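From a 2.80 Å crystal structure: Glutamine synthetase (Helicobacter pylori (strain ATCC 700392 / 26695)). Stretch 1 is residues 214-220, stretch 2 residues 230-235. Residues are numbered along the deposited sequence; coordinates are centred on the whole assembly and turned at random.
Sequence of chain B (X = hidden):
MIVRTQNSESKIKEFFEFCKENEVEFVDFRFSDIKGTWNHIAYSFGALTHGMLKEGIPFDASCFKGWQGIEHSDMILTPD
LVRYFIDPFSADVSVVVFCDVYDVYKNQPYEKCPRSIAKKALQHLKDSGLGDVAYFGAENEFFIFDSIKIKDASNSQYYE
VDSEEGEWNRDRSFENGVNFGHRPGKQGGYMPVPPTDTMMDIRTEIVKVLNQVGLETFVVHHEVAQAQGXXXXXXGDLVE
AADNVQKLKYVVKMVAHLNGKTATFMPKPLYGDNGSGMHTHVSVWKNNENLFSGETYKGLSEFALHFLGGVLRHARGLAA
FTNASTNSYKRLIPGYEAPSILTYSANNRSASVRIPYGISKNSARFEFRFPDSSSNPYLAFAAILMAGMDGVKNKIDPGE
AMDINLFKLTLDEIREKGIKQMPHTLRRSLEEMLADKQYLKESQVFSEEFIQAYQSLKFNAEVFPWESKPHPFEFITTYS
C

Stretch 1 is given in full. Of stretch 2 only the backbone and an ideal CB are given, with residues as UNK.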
# COMPACT_ATOMS: atom_id res chain seq x y z
N GLY B 214 -47.12 20.97 9.55
CA GLY B 214 -48.02 21.85 10.27
C GLY B 214 -47.36 22.82 11.22
O GLY B 214 -47.96 23.17 12.23
N LEU B 215 -46.17 23.29 10.91
CA LEU B 215 -45.45 24.24 11.74
C LEU B 215 -45.14 25.50 10.96
O LEU B 215 -44.73 25.43 9.80
CB LEU B 215 -44.14 23.65 12.24
CG LEU B 215 -44.01 23.41 13.73
CD1 LEU B 215 -42.62 22.93 14.03
CD2 LEU B 215 -44.23 24.78 14.37
N GLU B 216 -45.33 26.65 11.61
CA GLU B 216 -45.02 27.93 10.99
C GLU B 216 -43.69 28.48 11.49
O GLU B 216 -43.39 28.47 12.70
CB GLU B 216 -46.15 28.94 11.20
CG GLU B 216 -47.24 28.82 10.12
CD GLU B 216 -48.10 30.07 9.97
OE1 GLU B 216 -48.44 30.71 11.00
OE2 GLU B 216 -48.45 30.42 8.80
N THR B 217 -42.88 28.94 10.54
CA THR B 217 -41.53 29.41 10.75
C THR B 217 -41.48 30.90 10.43
O THR B 217 -42.10 31.34 9.45
CB THR B 217 -40.56 28.66 9.83
OG1 THR B 217 -40.98 28.83 8.47
CG2 THR B 217 -40.56 27.17 10.13
N PHE B 218 -40.71 31.67 11.21
CA PHE B 218 -40.41 33.04 10.80
C PHE B 218 -38.96 33.20 10.35
O PHE B 218 -38.72 33.52 9.18
CB PHE B 218 -40.77 34.10 11.88
CG PHE B 218 -40.34 33.75 13.30
CD1 PHE B 218 -39.10 34.15 13.79
CD2 PHE B 218 -41.20 33.07 14.16
CE1 PHE B 218 -38.70 33.86 15.10
CE2 PHE B 218 -40.81 32.77 15.47
CZ PHE B 218 -39.55 33.17 15.94
N VAL B 219 -37.98 32.94 11.20
CA VAL B 219 -36.60 33.30 10.92
C VAL B 219 -35.77 32.04 10.78
O VAL B 219 -36.05 31.01 11.40
CB VAL B 219 -36.03 34.23 12.02
CG1 VAL B 219 -35.81 33.46 13.29
CG2 VAL B 219 -34.74 34.87 11.56
N VAL B 220 -34.73 32.10 9.94
CA VAL B 220 -33.78 31.01 9.85
C VAL B 220 -32.40 31.57 9.52
O VAL B 220 -32.20 32.18 8.46
CB VAL B 220 -34.24 29.96 8.83
CG1 VAL B 220 -34.35 30.55 7.48
CG2 VAL B 220 -33.30 28.79 8.80
N UNK B 230 -30.58 27.52 13.59
CA UNK B 230 -31.75 27.83 14.39
C UNK B 230 -32.91 28.17 13.44
O UNK B 230 -32.70 28.79 12.40
CB UNK B 230 -31.46 28.98 15.36
N UNK B 231 -34.12 27.79 13.84
CA UNK B 231 -35.34 28.18 13.13
C UNK B 231 -36.34 28.68 14.16
O UNK B 231 -36.56 28.05 15.20
CB UNK B 231 -35.92 27.02 12.32
N UNK B 232 -36.91 29.85 13.89
CA UNK B 232 -37.98 30.40 14.71
C UNK B 232 -39.33 29.86 14.28
O UNK B 232 -39.70 29.96 13.11
CB UNK B 232 -37.98 31.93 14.64
N UNK B 233 -40.07 29.31 15.24
CA UNK B 233 -41.39 28.73 15.01
C UNK B 233 -42.43 29.57 15.76
O UNK B 233 -42.13 30.30 16.70
CB UNK B 233 -41.44 27.27 15.46
N UNK B 234 -43.67 29.48 15.30
CA UNK B 234 -44.73 30.24 15.95
C UNK B 234 -44.91 29.77 17.39
O UNK B 234 -44.83 28.57 17.68
CB UNK B 234 -46.04 30.11 15.18
N UNK B 235 -45.08 30.74 18.31
CA UNK B 235 -45.63 30.48 19.64
C UNK B 235 -46.73 29.44 19.59
O UNK B 235 -47.43 29.31 18.58
CB UNK B 235 -46.17 31.77 20.26

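Residues 217-220 and 230-233 run antiparallel, with an angle of 157° between their directions, and the register slips by one residue between Thr217 and Val220, a beta bulge.

At position 230, CA-to-CB points sideways and no atom of stretch 1 lies within 5.5 Å of the ideal CB. Stretch 1 therefore sets little constraint, and polar, charged or apolar side chains would all be compatible. The residue is Glu230, with an extended side chain (chi1 t, chi2 t); its contribution here is from the backbone, where its O receives a CA-H...O contact from Val220 CA at 3.5 Å.

Position 231 pairs with Val220 across the strands, and its CB lies on the same face of the sheet as Thr217 and Val220. The ideal CB is 4.7 Å from Val220 CG2 and 5.1 Å from Thr217 CG2, so methyl groups await it from two directions. A beta-branched or other modest aliphatic residue would suit. Val231 meets both: its CG2 lies 3.8 Å from Val220 CG2, and its CG1 lies 3.7 Å from Thr217 CG2.

Position 232 is the most restrictive. Its backbone angles (-86/127) are ordinary for a strand and do not demand glycine, but an ideal CB would lie 2.1 Å from Phe218 CE1 and 3.0 Å from Val219 CG1, both clashes. With the aromatic ring placed as it is, only glycine fits. Gly232 lets the ring lie over the backbone, its CA 3.6 Å from the centroid of the Phe218 ring in a CH-pi contact. Within the bulge, Gly232 pairs with two successive residues of the other strand: Phe218 N donates to Gly232 O (2.7 Å), and Gly232 N donates to Val219 O (2.9 Å).

Position 233 pairs with Thr217, and its CB shares that residue's face. Leu215 CD2 is 3.9 Å from the ideal CB, an apolar surface that favours valine, isoleucine or a similar aliphatic. The deposited Val233 places CG1 3.9 Å from Leu215 CD2, while its backbone O approaches the edge of the Phe218 ring, 3.1 Å from CE2.

At position 234 the CB points sideways, and the carboxylate of Glu216 lies on that side, so a long polar or basic side chain would be reasonable. Lys234 packs its CD 3.9 Å from Glu216 OE1, but its end leads away and NZ makes no salt bridge with Glu216. The firm link is Lys234 N to Glu216 O, a 2.8 Å hydrogen bond.

Position 235 points away from stretch 1 and could accept many residues; Phe235 makes no contact with it.

Stretch 2, residues 230-235: EVGVKF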
# COMPACT_ATOMS: atom_id res chain seq x y z
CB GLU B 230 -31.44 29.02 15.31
CG GLU B 230 -32.26 29.21 16.61
CD GLU B 230 -31.93 30.56 17.26
OE1 GLU B 230 -32.33 30.83 18.42
OE2 GLU B 230 -31.21 31.34 16.60
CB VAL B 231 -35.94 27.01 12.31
CG1 VAL B 231 -37.23 27.46 11.62
CG2 VAL B 231 -34.94 26.50 11.30
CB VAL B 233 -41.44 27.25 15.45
CG1 VAL B 233 -40.72 26.39 14.46
CG2 VAL B 233 -40.78 27.08 16.79
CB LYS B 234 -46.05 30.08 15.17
CG LYS B 234 -46.82 31.39 15.02
CD LYS B 234 -48.33 31.17 14.91
CE LYS B 234 -49.15 32.42 15.34
NZ LYS B 234 -49.33 32.63 16.82
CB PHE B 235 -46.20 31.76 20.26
CG PHE B 235 -45.18 32.67 20.89
CD1 PHE B 235 -44.12 33.18 20.15
CD2 PHE B 235 -45.30 33.07 22.23
CE1 PHE B 235 -43.18 34.03 20.74
CE2 PHE B 235 -44.39 33.92 22.81
CZ PHE B 235 -43.32 34.40 22.06
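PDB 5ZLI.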